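3-hydroxyacyl-CoA dehydrogenase (Burkholderia thailandensis, PDB 4XGN) probably catalyses the NAD-dependent interconversion of 3-hydroxyacyl-CoA and 3-oxoacyl-CoA, as a Rossmann-fold member of the short-chain dehydrogenase family. Local coordinates at residues G24-A36 with P228-E240. Sequence-based numbering, arbitrary orientation.
Sequences GLGAGTARLLTEA and PAEYAMLVRQIFE. With NAD (nicotinamide-adenine-dinucleotide), chain I.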
ATOM      1  N   GLY A  24       5.739 -25.886  12.499  1.00 12.90           N
ATOM      2  CA  GLY A  24       5.274 -25.132  11.345  1.00 12.73           C
ATOM      3  C   GLY A  24       6.379 -24.344  10.658  1.00 12.40           C
ATOM      4  O   GLY A  24       7.447 -24.895  10.270  1.00 12.49           O
ATOM      5  N   LEU A  25       6.120 -23.046  10.458  1.00 11.91           N
ATOM      6  CA  LEU A  25       7.075 -22.231   9.733  1.00 11.75           C
ATOM      7  C   LEU A  25       8.420 -22.059  10.439  1.00 11.91           C
ATOM      8  O   LEU A  25       9.463 -22.092   9.785  1.00 12.17           O
ATOM      9  CB  LEU A  25       6.454 -20.870   9.371  1.00 11.34           C
ATOM     10  CG  LEU A  25       5.150 -20.874   8.638  1.00 11.31           C
ATOM     11  CD1 LEU A  25       4.719 -19.444   8.228  1.00 10.95           C
ATOM     12  CD2 LEU A  25       5.174 -21.798   7.412  1.00 11.59           C
ATOM     13  N   GLY A  26       8.406 -21.918  11.757  1.00 12.06           N
ATOM     14  CA  GLY A  26       9.614 -21.811  12.537  1.00 12.29           C
ATOM     15  C   GLY A  26      10.471 -23.069  12.411  1.00 12.66           C
ATOM     16  O   GLY A  26      11.681 -22.968  12.180  1.00 12.93           O
ATOM     17  N   ALA A  27       9.822 -24.231  12.485  1.00 12.87           N
ATOM     18  CA  ALA A  27      10.474 -25.545  12.381  1.00 13.30           C
ATOM     19  C   ALA A  27      11.077 -25.715  10.981  1.00 13.48           C
ATOM     20  O   ALA A  27      12.237 -26.117  10.819  1.00 14.03           O
ATOM     21  CB  ALA A  27       9.523 -26.681  12.681  1.00 13.45           C
ATOM     22  N   GLY A  28      10.308 -25.366   9.941  1.00 13.27           N
ATOM     23  CA  GLY A  28      10.796 -25.489   8.577  1.00 13.28           C
ATOM     24  C   GLY A  28      11.996 -24.592   8.332  1.00 13.18           C
ATOM     25  O   GLY A  28      12.968 -24.992   7.664  1.00 13.25           O
ATOM     26  N   THR A  29      11.952 -23.399   8.924  1.00 12.94           N
ATOM     27  CA  THR A  29      13.068 -22.470   8.862  1.00 12.98           C
ATOM     28  C   THR A  29      14.326 -23.041   9.522  1.00 13.44           C
ATOM     29  O   THR A  29      15.426 -22.983   8.965  1.00 13.36           O
ATOM     30  CB  THR A  29      12.697 -21.105   9.474  1.00 12.74           C
ATOM     31  OG1 THR A  29      11.588 -20.556   8.731  1.00 12.30           O
ATOM     32  CG2 THR A  29      13.848 -20.108   9.340  1.00 12.83           C
ATOM     33  N   ALA A  30      14.133 -23.578  10.712  1.00 13.73           N
ATOM     34  CA  ALA A  30      15.191 -24.215  11.478  1.00 14.58           C
ATOM     35  C   ALA A  30      15.861 -25.309  10.678  1.00 15.52           C
ATOM     36  O   ALA A  30      17.088 -25.393  10.657  1.00 16.08           O
ATOM     37  CB  ALA A  30      14.641 -24.760  12.800  1.00 14.50           C
ATOM     38  N   ARG A  31      15.069 -26.142  10.014  1.00 16.34           N
ATOM     39  CA  ARG A  31      15.581 -27.239   9.238  1.00 17.33           C
ATOM     40  C   ARG A  31      16.438 -26.730   8.102  1.00 17.31           C
ATOM     41  O   ARG A  31      17.566 -27.221   7.892  1.00 17.68           O
ATOM     42  CB  ARG A  31      14.473 -28.129   8.701  1.00 18.31           C
ATOM     43  CG  ARG A  31      13.721 -28.896   9.757  1.00 19.99           C
ATOM     44  CD  ARG A  31      12.635 -29.740   9.099  1.00 21.79           C
ATOM     45  NE  ARG A  31      11.801 -30.356  10.103  1.00 24.14           N
ATOM     46  CZ  ARG A  31      12.103 -31.417  10.809  1.00 26.59           C
ATOM     47  NH1 ARG A  31      13.266 -32.058  10.653  1.00 27.84           N
ATOM     48  NH2 ARG A  31      11.221 -31.843  11.697  1.00 29.58           N
ATOM     49  N   LEU A  32      15.921 -25.748   7.366  1.00 16.60           N
ATOM     50  CA  LEU A  32      16.607 -25.277   6.184  1.00 17.30           C
ATOM     51  C   LEU A  32      17.910 -24.598   6.559  1.00 17.14           C
ATOM     52  O   LEU A  32      18.918 -24.824   5.877  1.00 18.26           O
ATOM     53  CB  LEU A  32      15.708 -24.346   5.340  1.00 17.41           C
ATOM     54  CG  LEU A  32      16.325 -23.808   4.044  1.00 18.18           C
ATOM     55  CD1 LEU A  32      15.234 -23.496   3.041  1.00 18.36           C
ATOM     56  CD2 LEU A  32      17.052 -22.485   4.208  1.00 18.49           C
ATOM     57  N   LEU A  33      17.894 -23.788   7.619  1.00 16.85           N
ATOM     58  CA  LEU A  33      19.088 -23.075   8.083  1.00 17.23           C
ATOM     59  C   LEU A  33      20.140 -24.043   8.591  1.00 17.81           C
ATOM     60  O   LEU A  33      21.345 -23.861   8.310  1.00 18.27           O
ATOM     61  CB  LEU A  33      18.762 -22.029   9.126  1.00 17.03           C
ATOM     62  CG  LEU A  33      17.944 -20.838   8.576  1.00 16.84           C
ATOM     63  CD1 LEU A  33      17.529 -19.895   9.688  1.00 16.73           C
ATOM     64  CD2 LEU A  33      18.658 -20.045   7.486  1.00 16.92           C
ATOM     65  N   THR A  34      19.695 -25.095   9.265  1.00 17.78           N
ATOM     66  CA  THR A  34      20.608 -26.141   9.727  1.00 18.38           C
ATOM     67  C   THR A  34      21.246 -26.880   8.534  1.00 19.43           C
ATOM     68  O   THR A  34      22.461 -27.221   8.581  1.00 20.10           O
ATOM     69  CB  THR A  34      19.895 -27.138  10.658  1.00 18.34           C
ATOM     70  OG1 THR A  34      19.430 -26.475  11.841  1.00 17.63           O
ATOM     71  CG2 THR A  34      20.850 -28.247  11.070  1.00 18.88           C
ATOM     72  N   GLU A  35      20.442 -27.185   7.524  1.00 19.62           N
ATOM     73  CA  GLU A  35      20.898 -27.950   6.385  1.00 20.51           C
ATOM     74  C   GLU A  35      21.942 -27.146   5.647  1.00 20.72           C
ATOM     75  O   GLU A  35      22.852 -27.742   5.074  1.00 22.24           O
ATOM     76  CB  GLU A  35      19.746 -28.323   5.450  1.00 20.53           C
ATOM     77  N   ALA A  36      21.844 -25.816   5.705  1.00 20.27           N
ATOM     78  CA  ALA A  36      22.845 -24.879   5.194  1.00 20.67           C
ATOM     79  C   ALA A  36      24.027 -24.624   6.132  1.00 21.06           C
ATOM     80  O   ALA A  36      24.841 -23.739   5.849  1.00 21.81           O
ATOM     81  CB  ALA A  36      22.196 -23.570   4.847  1.00 20.05           C
ATOM     82  N   PRO A 228       6.094 -25.210   4.560  1.00 14.42           N
ATOM     83  CA  PRO A 228       7.066 -24.487   5.410  1.00 14.02           C
ATOM     84  C   PRO A 228       8.437 -24.245   4.737  1.00 14.15           C
ATOM     85  O   PRO A 228       9.043 -23.197   4.944  1.00 14.10           O
ATOM     86  CB  PRO A 228       7.178 -25.398   6.653  1.00 14.25           C
ATOM     87  CG  PRO A 228       5.834 -26.000   6.723  1.00 14.30           C
ATOM     88  CD  PRO A 228       5.383 -26.255   5.312  1.00 14.57           C
ATOM     89  N   ALA A 229       8.902 -25.181   3.914  1.00 14.52           N
ATOM     90  CA  ALA A 229      10.151 -25.007   3.200  1.00 14.87           C
ATOM     91  C   ALA A 229      10.172 -23.779   2.312  1.00 14.53           C
ATOM     92  O   ALA A 229      11.244 -23.196   2.049  1.00 14.56           O
ATOM     93  CB  ALA A 229      10.487 -26.252   2.379  1.00 15.37           C
ATOM     94  N   GLU A 230       9.015 -23.422   1.780  1.00 14.38           N
ATOM     95  CA  GLU A 230       8.927 -22.289   0.856  1.00 13.92           C
ATOM     96  C   GLU A 230       9.016 -20.969   1.603  1.00 13.14           C
ATOM     97  O   GLU A 230       9.555 -19.987   1.077  1.00 12.71           O
ATOM     98  CB  GLU A 230       7.657 -22.404   0.032  1.00 14.43           C
ATOM     99  CG  GLU A 230       7.751 -23.619  -0.884  1.00 15.45           C
ATOM    100  CD  GLU A 230       6.451 -24.087  -1.499  1.00 16.18           C
ATOM    101  OE1 GLU A 230       5.340 -23.929  -0.936  1.00 15.69           O
ATOM    102  OE2 GLU A 230       6.561 -24.689  -2.606  1.00 18.28           O
ATOM    103  N   TYR A 231       8.446 -20.922   2.808  1.00 12.24           N
ATOM    104  CA  TYR A 231       8.676 -19.829   3.695  1.00 11.80           C
ATOM    105  C   TYR A 231      10.155 -19.701   4.035  1.00 11.99           C
ATOM    106  O   TYR A 231      10.777 -18.640   3.966  1.00 11.45           O
ATOM    107  CB  TYR A 231       7.813 -19.983   4.972  1.00 11.50           C
ATOM    108  CG  TYR A 231       8.128 -18.940   6.028  1.00 11.36           C
ATOM    109  CD1 TYR A 231       9.102 -19.160   6.953  1.00 11.44           C
ATOM    110  CD2 TYR A 231       7.427 -17.721   6.101  1.00 10.92           C
ATOM    111  CE1 TYR A 231       9.411 -18.200   7.896  1.00 11.38           C
ATOM    112  CE2 TYR A 231       7.722 -16.764   7.058  1.00 10.79           C
ATOM    113  CZ  TYR A 231       8.734 -17.014   7.957  1.00 11.06           C
ATOM    114  OH  TYR A 231       9.076 -16.096   8.932  1.00 11.04           O
ATOM    115  N   ALA A 232      10.734 -20.849   4.396  1.00 12.33           N
ATOM    116  CA  ALA A 232      12.101 -20.877   4.765  1.00 12.81           C
ATOM    117  C   ALA A 232      13.053 -20.469   3.654  1.00 13.02           C
ATOM    118  O   ALA A 232      14.019 -19.796   3.932  1.00 12.73           O
ATOM    119  CB  ALA A 232      12.460 -22.258   5.251  1.00 12.98           C
ATOM    120  N   MET A 233      12.720 -20.804   2.416  1.00 13.94           N
ATOM    121  CA  MET A 233      13.510 -20.379   1.279  1.00 14.89           C
ATOM    122  C   MET A 233      13.572 -18.861   1.192  1.00 13.81           C
ATOM    123  O   MET A 233      14.640 -18.302   0.889  1.00 13.47           O
ATOM    124  CB  MET A 233      12.884 -20.864  -0.038  1.00 17.32           C
ATOM    125  CG  MET A 233      13.047 -22.328  -0.408  1.00 20.38           C
ATOM    126  SD  MET A 233      11.999 -22.588  -1.889  1.00 25.99           S
ATOM    127  CE  MET A 233      12.745 -21.355  -2.914  1.00 23.39           C
ATOM    128  N   LEU A 234      12.422 -18.193   1.436  1.00 12.58           N
ATOM    129  CA  LEU A 234      12.419 -16.749   1.400  1.00 11.94           C
ATOM    130  C   LEU A 234      13.202 -16.152   2.556  1.00 11.84           C
ATOM    131  O   LEU A 234      13.891 -15.144   2.401  1.00 11.67           O
ATOM    132  CB  LEU A 234      10.986 -16.201   1.377  1.00 11.65           C
ATOM    133  CG  LEU A 234      10.823 -14.679   1.222  1.00 11.33           C
ATOM    134  CD1 LEU A 234      11.552 -14.123   0.033  1.00 11.48           C
ATOM    135  CD2 LEU A 234       9.342 -14.362   1.222  1.00 11.15           C
ATOM    136  N   VAL A 235      13.125 -16.767   3.730  1.00 11.90           N
ATOM    137  CA  VAL A 235      13.961 -16.302   4.841  1.00 12.01           C
ATOM    138  C   VAL A 235      15.461 -16.327   4.408  1.00 12.66           C
ATOM    139  O   VAL A 235      16.224 -15.395   4.675  1.00 12.50           O
ATOM    140  CB  VAL A 235      13.772 -17.175   6.130  1.00 12.16           C
ATOM    141  CG1 VAL A 235      14.795 -16.820   7.209  1.00 12.29           C
ATOM    142  CG2 VAL A 235      12.379 -17.033   6.696  1.00 11.96           C
ATOM    143  N   ARG A 236      15.897 -17.440   3.834  1.00 13.31           N
ATOM    144  CA  ARG A 236      17.311 -17.545   3.405  1.00 14.50           C
ATOM    145  C   ARG A 236      17.678 -16.459   2.408  1.00 13.99           C
ATOM    146  O   ARG A 236      18.722 -15.848   2.501  1.00 13.93           O
ATOM    147  CB  ARG A 236      17.544 -18.927   2.804  1.00 16.07           C
ATOM    148  CG  ARG A 236      18.898 -19.086   2.157  1.00 18.08           C
ATOM    149  CD  ARG A 236      19.277 -20.520   1.878  1.00 20.27           C
ATOM    150  NE  ARG A 236      20.685 -20.520   1.507  1.00 22.84           N
ATOM    151  CZ  ARG A 236      21.436 -21.612   1.387  1.00 25.79           C
ATOM    152  NH1 ARG A 236      20.898 -22.822   1.496  1.00 26.77           N
ATOM    153  NH2 ARG A 236      22.729 -21.492   1.105  1.00 27.59           N
ATOM    154  N   GLN A 237      16.780 -16.167   1.468  1.00 13.40           N
ATOM    155  CA  GLN A 237      17.052 -15.087   0.478  1.00 13.17           C
ATOM    156  C   GLN A 237      17.239 -13.743   1.181  1.00 12.92           C
ATOM    157  O   GLN A 237      18.113 -12.964   0.829  1.00 12.61           O
ATOM    158  CB  GLN A 237      15.968 -15.030  -0.588  1.00 13.10           C
ATOM    159  CG  GLN A 237      15.977 -13.761  -1.449  1.00 13.13           C
ATOM    160  CD  GLN A 237      17.160 -13.616  -2.398  1.00 13.88           C
ATOM    161  OE1 GLN A 237      17.377 -12.517  -2.942  1.00 14.06           O
ATOM    162  NE2 GLN A 237      17.947 -14.683  -2.582  1.00 14.69           N
ATOM    163  N   ILE A 238      16.378 -13.449   2.157  1.00 12.72           N
ATOM    164  CA  ILE A 238      16.525 -12.249   2.925  1.00 12.91           C
ATOM    165  C   ILE A 238      17.857 -12.182   3.664  1.00 13.57           C
ATOM    166  O   ILE A 238      18.531 -11.155   3.634  1.00 13.49           O
ATOM    167  CB  ILE A 238      15.357 -12.049   3.904  1.00 12.63           C
ATOM    168  CG1 ILE A 238      14.063 -11.782   3.134  1.00 12.52           C
ATOM    169  CG2 ILE A 238      15.730 -10.962   4.942  1.00 12.67           C
ATOM    170  CD1 ILE A 238      12.794 -11.968   3.948  1.00 12.41           C
ATOM    171  N   PHE A 239      18.261 -13.276   4.320  1.00 14.22           N
ATOM    172  CA  PHE A 239      19.594 -13.324   4.905  1.00 15.22           C
ATOM    173  C   PHE A 239      20.706 -13.098   3.908  1.00 15.38           C
ATOM    174  O   PHE A 239      21.606 -12.353   4.217  1.00 15.43           O
ATOM    175  CB  PHE A 239      19.821 -14.644   5.678  1.00 15.95           C
ATOM    176  CG  PHE A 239      19.028 -14.777   6.966  1.00 16.79           C
ATOM    177  CD1 PHE A 239      18.774 -13.699   7.780  1.00 17.49           C
ATOM    178  CD2 PHE A 239      18.613 -16.037   7.394  1.00 17.82           C
ATOM    179  CE1 PHE A 239      18.057 -13.856   8.974  1.00 18.17           C
ATOM    180  CE2 PHE A 239      17.914 -16.212   8.581  1.00 18.39           C
ATOM    181  CZ  PHE A 239      17.622 -15.116   9.362  1.00 18.22           C
ATOM    182  N   GLU A 240      20.606 -13.671   2.710  1.00 15.33           N
ATOM    183  CA  GLU A 240      21.684 -13.603   1.724  1.00 16.48           C
ATOM    184  C   GLU A 240      21.655 -12.395   0.798  1.00 15.98           C
ATOM    185  O   GLU A 240      22.563 -12.265  -0.015  1.00 17.42           O
ATOM    186  CB  GLU A 240      21.735 -14.911   0.928  1.00 17.65           C
ATOM    187  CG  GLU A 240      22.018 -16.113   1.846  1.00 18.91           C
ATOM    188  CD  GLU A 240      22.107 -17.463   1.143  1.00 20.60           C
ATOM    189  OE1 GLU A 240      21.522 -17.657   0.051  1.00 21.71           O
ATOM    190  OE2 GLU A 240      22.753 -18.364   1.703  1.00 22.97           O
TER
HETATM  191  PA  NAD I 300       2.283 -23.092  14.415  1.00 13.16           P
HETATM  192  O1A NAD I 300       1.128 -23.060  15.350  1.00 13.48           O
HETATM  193  O2A NAD I 300       2.598 -24.393  13.743  1.00 13.99           O
HETATM  194  O5B NAD I 300       3.615 -22.557  15.129  1.00 13.10           O
HETATM  195  C5B NAD I 300       3.586 -21.450  16.002  1.00 12.72           C
HETATM  196  C4B NAD I 300       4.587 -21.690  17.145  1.00 12.82           C
HETATM  197  O4B NAD I 300       4.448 -20.594  17.894  1.00 12.80           O
HETATM  198  C3B NAD I 300       4.162 -22.885  18.037  1.00 13.17           C
HETATM  199  O3B NAD I 300       5.117 -23.890  18.140  1.00 13.23           O
HETATM  200  C2B NAD I 300       3.827 -22.124  19.333  1.00 13.10           C
HETATM  201  O2B NAD I 300       3.934 -23.017  20.502  1.00 13.51           O
HETATM  202  C1B NAD I 300       4.592 -21.036  19.337  1.00 12.81           C
HETATM  203  N9A NAD I 300       4.072 -19.986  20.158  1.00 12.49           N
HETATM  204  C8A NAD I 300       2.782 -19.545  20.301  1.00 12.52           C
HETATM  205  N7A NAD I 300       2.733 -18.560  21.256  1.00 12.14           N
HETATM  206  C5A NAD I 300       3.992 -18.409  21.644  1.00 12.29           C
HETATM  207  C6A NAD I 300       4.544 -17.553  22.562  1.00 12.24           C
HETATM  208  N6A NAD I 300       3.892 -16.613  23.414  1.00 12.13           N
HETATM  209  N1A NAD I 300       5.869 -17.593  22.771  1.00 12.40           N
HETATM  210  C2A NAD I 300       6.675 -18.466  22.092  1.00 12.62           C
HETATM  211  N3A NAD I 300       6.135 -19.309  21.162  1.00 12.60           N
HETATM  212  C4A NAD I 300       4.797 -19.264  20.986  1.00 12.38           C
HETATM  213  O3  NAD I 300       1.811 -22.014  13.322  1.00 12.94           O
HETATM  214  PN  NAD I 300       2.710 -21.481  12.071  1.00 13.10           P
HETATM  215  O1N NAD I 300       1.842 -21.640  10.867  1.00 12.94           O
HETATM  216  O2N NAD I 300       4.090 -22.107  11.943  1.00 13.35           O
HETATM  217  O5D NAD I 300       2.853 -19.902  12.404  1.00 12.82           O
HETATM  218  C5D NAD I 300       4.094 -19.208  12.299  1.00 12.65           C
HETATM  219  C4D NAD I 300       3.918 -17.760  12.049  1.00 12.31           C
HETATM  220  O4D NAD I 300       3.387 -17.664  10.793  1.00 12.52           O
HETATM  221  C3D NAD I 300       2.892 -17.109  13.010  1.00 12.36           C
HETATM  222  O3D NAD I 300       3.251 -15.838  13.339  1.00 12.37           O
HETATM  223  C2D NAD I 300       1.626 -17.146  12.107  1.00 12.26           C
HETATM  224  O2D NAD I 300       0.592 -16.174  12.596  1.00 11.95           O
HETATM  225  C1D NAD I 300       2.084 -16.826  10.915  1.00 12.11           C
HETATM  226  N1N NAD I 300       1.300 -17.177   9.736  1.00 12.18           N
HETATM  227  C2N NAD I 300       0.869 -18.455   9.465  1.00 12.54           C
HETATM  228  C3N NAD I 300       0.124 -18.756   8.333  1.00 12.79           C
HETATM  229  C7N NAD I 300      -0.405 -20.126   8.031  1.00 13.35           C
HETATM  230  O7N NAD I 300      -1.236 -20.256   7.163  1.00 13.64           O
HETATM  231  N7N NAD I 300       0.092 -21.262   8.723  1.00 13.60           N
HETATM  232  C4N NAD I 300      -0.169 -17.708   7.434  1.00 12.57           C
HETATM  233  C5N NAD I 300       0.292 -16.440   7.682  1.00 12.26           C
HETATM  234  C6N NAD I 300       1.026 -16.174   8.818  1.00 11.98           C
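Helices 24-35 and 228-240 run the same general way at 59°, their axes 7.8 Å apart at closest, with Thr29 CA only 4.5 Å from Ala232 CA. Small residues permit this: Ala232 CB lies 3.7 Å from Thr29 CA, and Gly28 leaves room for Pro228 CB, which a side chain there would strike. Leu32 is a knob in the hole formed by Ala229, Ala232, Met233 and Arg236; chi1 of -179° turns CG away from its backbone N and sends both methyls across to the other helix, CD2 packing 3.8 Å from Arg236 CD. The aliphatic part of Arg236 thus serves as an apolar wall, while its guanidinium grips Glu240 OE2 side-on through NE and NH2. Leu25 CD1 makes a CH-pi contact over the Tyr231 ring, 4.2 Å from the centroid, whereas Thr29 OG1 lies in plane at the ring edge. Thr29 OG1 donates to Leu25 O (2.8 Å), which also accepts from Thr29 N from the opposite face of its plane. Leu25 N donates to NAD O2N (2.7 Å) on the helix that follows strand 15-19, the first Rossmann strand; Gly24 has positive phi, and a side chain there would collide with NAD O2N, so glycine suits the place. Farther along, Leu33 meets the edge of Phe239. Tyr231 OH bonds to Thr151, and Phe239 packs on strand 146-151 and Phe16, while helix 47-57 borders helix 24-35 and strand 189-196 lies against helix 228-240.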